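PDB 2UUY: tryptase inhibitor, which probably inhibits serine endopeptidases such as tryptase, the chain here being the Kunitz-like part of a longer tick protein. Local coordinates for residues R21-G26 against G34-G39. Residues are numbered along the deposited sequence; the frame is centred on the assembly and turned at random.
Sequences RYYCMG and GCYTGG
The Arg-21 guanidinium is bonded edge-on to the loop at Gly-38 and Gly-39. Its main bond runs from NE to Gly-38 O, 2.8 Å long and 158° at the hydrogen. The carbonyl oxygen lies in the guanidinium plane, and the donor sits nearly on the line of the C=O. NH2 adds two weak bonds, to Gly-38 O and to Gly-39 O, each 3.2 Å. The chain is bent at chi2 and chi3, which turns NE toward Gly-38 O. CG packs against Tyr-36 CB at 3.6 Å. An alanine here would probably leave Gly-38 O and Gly-39 O without their guanidinium donors and open a gap beside Tyr-36 CB.

The contact packs the loop after the hairpin of strands 19-25 and 28-34 back against strand 19-25, in a disulfide-bonded Kunitz-like fold.

The Tyr-23 ring lies against the same two glycines. Gly-39 CA stands over its face, 3.8 Å from the centroid, as a CH-pi contact. Tyr-23 OH accepts a weak bond from Gly-38 N at 3.0 Å. The edge of this ring points toward the face of Tyr-36, offset, with the planes at 72°. Gly-39 has a positive phi, and its CA comes to 3.3 Å from Tyr-22 O.

Backbone bonds to strand 28-34 hold Arg-21 at Tyr-32 and Tyr-23 at Lys-30. Tyr-22 is backbone-bonded to Tyr-40, just beyond the loop glycines. Disulfides Cys-24 to Cys-50 and Cys-15 to Cys-35 tie both segments to other parts of the chain.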
ATOM      1  N   ARG B  21     -15.610   2.173  -1.800  1.00  8.51           N
ATOM      2  CA  ARG B  21     -16.802   1.428  -1.358  1.00  8.68           C
ATOM      3  C   ARG B  21     -17.959   2.378  -1.194  1.00  9.19           C
ATOM      4  O   ARG B  21     -17.786   3.539  -0.877  1.00 10.64           O
ATOM      5  CB  ARG B  21     -16.553   0.759  -0.008  1.00  9.72           C
ATOM      6  CG  ARG B  21     -15.317  -0.075   0.069  1.00 12.29           C
ATOM      7  CD  ARG B  21     -15.347  -1.234  -0.844  1.00 12.79           C
ATOM      8  NE  ARG B  21     -16.388  -2.175  -0.472  1.00 12.28           N
ATOM      9  CZ  ARG B  21     -16.618  -3.307  -1.097  1.00 12.94           C
ATOM     10  NH1 ARG B  21     -15.920  -3.617  -2.166  1.00 14.30           N
ATOM     11  NH2 ARG B  21     -17.575  -4.119  -0.661  1.00 14.69           N
ATOM     12  N   TYR B  22     -19.170   1.866  -1.374  1.00  8.27           N
ATOM     13  CA  TYR B  22     -20.382   2.650  -1.210  1.00  8.73           C
ATOM     14  C   TYR B  22     -21.143   2.111  -0.018  1.00  8.80           C
ATOM     15  O   TYR B  22     -21.424   0.931   0.047  1.00  9.38           O
ATOM     16  CB  TYR B  22     -21.225   2.574  -2.495  1.00  9.76           C
ATOM     17  CG  TYR B  22     -20.481   3.092  -3.703  1.00 11.09           C
ATOM     18  CD1 TYR B  22     -20.450   4.438  -3.985  1.00 13.34           C
ATOM     19  CD2 TYR B  22     -19.765   2.235  -4.517  1.00 11.15           C
ATOM     20  CE1 TYR B  22     -19.737   4.926  -5.073  1.00 15.10           C
ATOM     21  CE2 TYR B  22     -19.093   2.710  -5.605  1.00 12.11           C
ATOM     22  CZ  TYR B  22     -19.059   4.066  -5.854  1.00 14.42           C
ATOM     23  OH  TYR B  22     -18.310   4.518  -6.946  1.00 18.45           O
ATOM     24  N   TYR B  23     -21.439   2.991   0.939  1.00  8.43           N
ATOM     25  CA  TYR B  23     -22.146   2.616   2.157  1.00  8.41           C
ATOM     26  C   TYR B  23     -23.422   3.430   2.276  1.00  9.40           C
ATOM     27  O   TYR B  23     -23.457   4.626   2.003  1.00  9.01           O
ATOM     28  CB  TYR B  23     -21.290   2.919   3.384  1.00  9.10           C
ATOM     29  CG  TYR B  23     -20.154   1.993   3.700  1.00  8.67           C
ATOM     30  CD1 TYR B  23     -20.275   1.082   4.716  1.00  9.86           C
ATOM     31  CD2 TYR B  23     -18.924   2.114   3.064  1.00  9.02           C
ATOM     32  CE1 TYR B  23     -19.227   0.287   5.095  1.00 10.97           C
ATOM     33  CE2 TYR B  23     -17.855   1.323   3.446  1.00  8.97           C
ATOM     34  CZ  TYR B  23     -18.011   0.416   4.441  1.00  9.40           C
ATOM     35  OH  TYR B  23     -16.917  -0.334   4.824  1.00 10.96           O
ATOM     36  N   CYS B  24     -24.458   2.769   2.739  1.00  9.16           N
ATOM     37  CA  CYS B  24     -25.705   3.438   3.032  1.00  9.27           C
ATOM     38  C   CYS B  24     -25.620   4.213   4.327  1.00  9.54           C
ATOM     39  O   CYS B  24     -25.404   3.610   5.404  1.00 11.28           O
ATOM     40  CB  CYS B  24     -26.797   2.380   3.157  1.00  9.46           C
ATOM     41  SG  CYS B  24     -28.416   3.077   3.541  1.00 10.73           S
ATOM     42  N   MET B  25     -25.753   5.530   4.221  1.00 10.28           N
ATOM     43  CA  MET B  25     -25.694   6.434   5.362  0.50 11.56           C
ATOM     44  C   MET B  25     -27.063   7.079   5.507  1.00 11.80           C
ATOM     45  O   MET B  25     -27.333   8.117   4.930  1.00 14.10           O
ATOM     46  CB  MET B  25     -24.620   7.512   5.148  0.50 12.56           C
ATOM     47  CG  MET B  25     -23.225   7.003   4.799  0.50 15.06           C
ATOM     48  SD  MET B  25     -22.533   5.736   5.885  0.50 20.56           S
ATOM     49  CE  MET B  25     -23.059   6.209   7.511  0.50 19.94           C
ATOM     50  N   GLY B  26     -27.948   6.438   6.246  1.00 11.79           N
ATOM     51  CA  GLY B  26     -29.306   6.946   6.430  1.00 11.92           C
ATOM     52  C   GLY B  26     -30.134   6.714   5.177  1.00 11.76           C
ATOM     53  O   GLY B  26     -30.476   5.577   4.861  1.00 13.26           O
ATOM     54  N   GLY B  34     -10.621   4.237   1.136  1.00  7.87           N
ATOM     55  CA  GLY B  34      -9.696   3.875   2.199  1.00  8.38           C
ATOM     56  C   GLY B  34      -9.756   2.391   2.429  1.00  7.21           C
ATOM     57  O   GLY B  34     -10.077   1.614   1.530  1.00  8.03           O
ATOM     58  N   CYS B  35      -9.387   1.975   3.641  1.00  8.00           N
ATOM     59  CA  CYS B  35      -9.316   0.556   3.964  1.00  8.64           C
ATOM     60  C   CYS B  35     -10.655   0.077   4.461  1.00  9.06           C
ATOM     61  O   CYS B  35     -10.878  -0.143   5.652  1.00 10.78           O
ATOM     62  CB  CYS B  35      -8.244   0.327   5.052  1.00  9.85           C
ATOM     63  SG  CYS B  35      -8.073  -1.411   5.485  1.00  9.42           S
ATOM     64  N   TYR B  36     -11.559  -0.058   3.526  1.00  7.94           N
ATOM     65  CA  TYR B  36     -12.952  -0.404   3.822  1.00  8.58           C
ATOM     66  C   TYR B  36     -13.255  -1.690   3.118  1.00  9.94           C
ATOM     67  O   TYR B  36     -13.044  -1.776   1.907  1.00 10.34           O
ATOM     68  CB  TYR B  36     -13.891   0.694   3.323  1.00  9.35           C
ATOM     69  CG  TYR B  36     -13.738   2.001   4.002  1.00  8.53           C
ATOM     70  CD1 TYR B  36     -14.223   2.210   5.292  1.00 10.15           C
ATOM     71  CD2 TYR B  36     -13.103   3.051   3.366  1.00  8.51           C
ATOM     72  CE1 TYR B  36     -14.070   3.428   5.903  1.00  9.78           C
ATOM     73  CE2 TYR B  36     -12.980   4.274   3.970  1.00  9.62           C
ATOM     74  CZ  TYR B  36     -13.486   4.465   5.235  1.00  9.73           C
ATOM     75  OH  TYR B  36     -13.372   5.695   5.828  1.00 11.42           O
ATOM     76  N   THR B  37     -13.799  -2.649   3.879  1.00 11.20           N
ATOM     77  CA  THR B  37     -14.217  -3.951   3.374  1.00 13.00           C
ATOM     78  C   THR B  37     -15.734  -4.097   3.354  1.00 12.31           C
ATOM     79  O   THR B  37     -16.247  -5.023   2.711  1.00 14.76           O
ATOM     80  CB  THR B  37     -13.648  -5.120   4.245  1.00 14.85           C
ATOM     81  OG1 THR B  37     -14.077  -4.964   5.595  1.00 19.37           O
ATOM     82  CG2 THR B  37     -12.139  -5.155   4.213  1.00 16.22           C
ATOM     83  N   GLY B  38     -16.453  -3.225   4.037  1.00 11.32           N
ATOM     84  CA  GLY B  38     -17.907  -3.277   4.063  1.00 10.96           C
ATOM     85  C   GLY B  38     -18.526  -2.536   2.903  1.00  9.87           C
ATOM     86  O   GLY B  38     -17.879  -2.189   1.910  1.00  9.68           O
ATOM     87  N   GLY B  39     -19.797  -2.242   3.027  1.00 10.75           N
ATOM     88  CA  GLY B  39     -20.526  -1.614   1.955  1.00 11.00           C
ATOM     89  C   GLY B  39     -20.508  -2.451   0.700  1.00  9.69           C
ATOM     90  O   GLY B  39     -20.370  -3.669   0.741  1.00 11.20           O
TER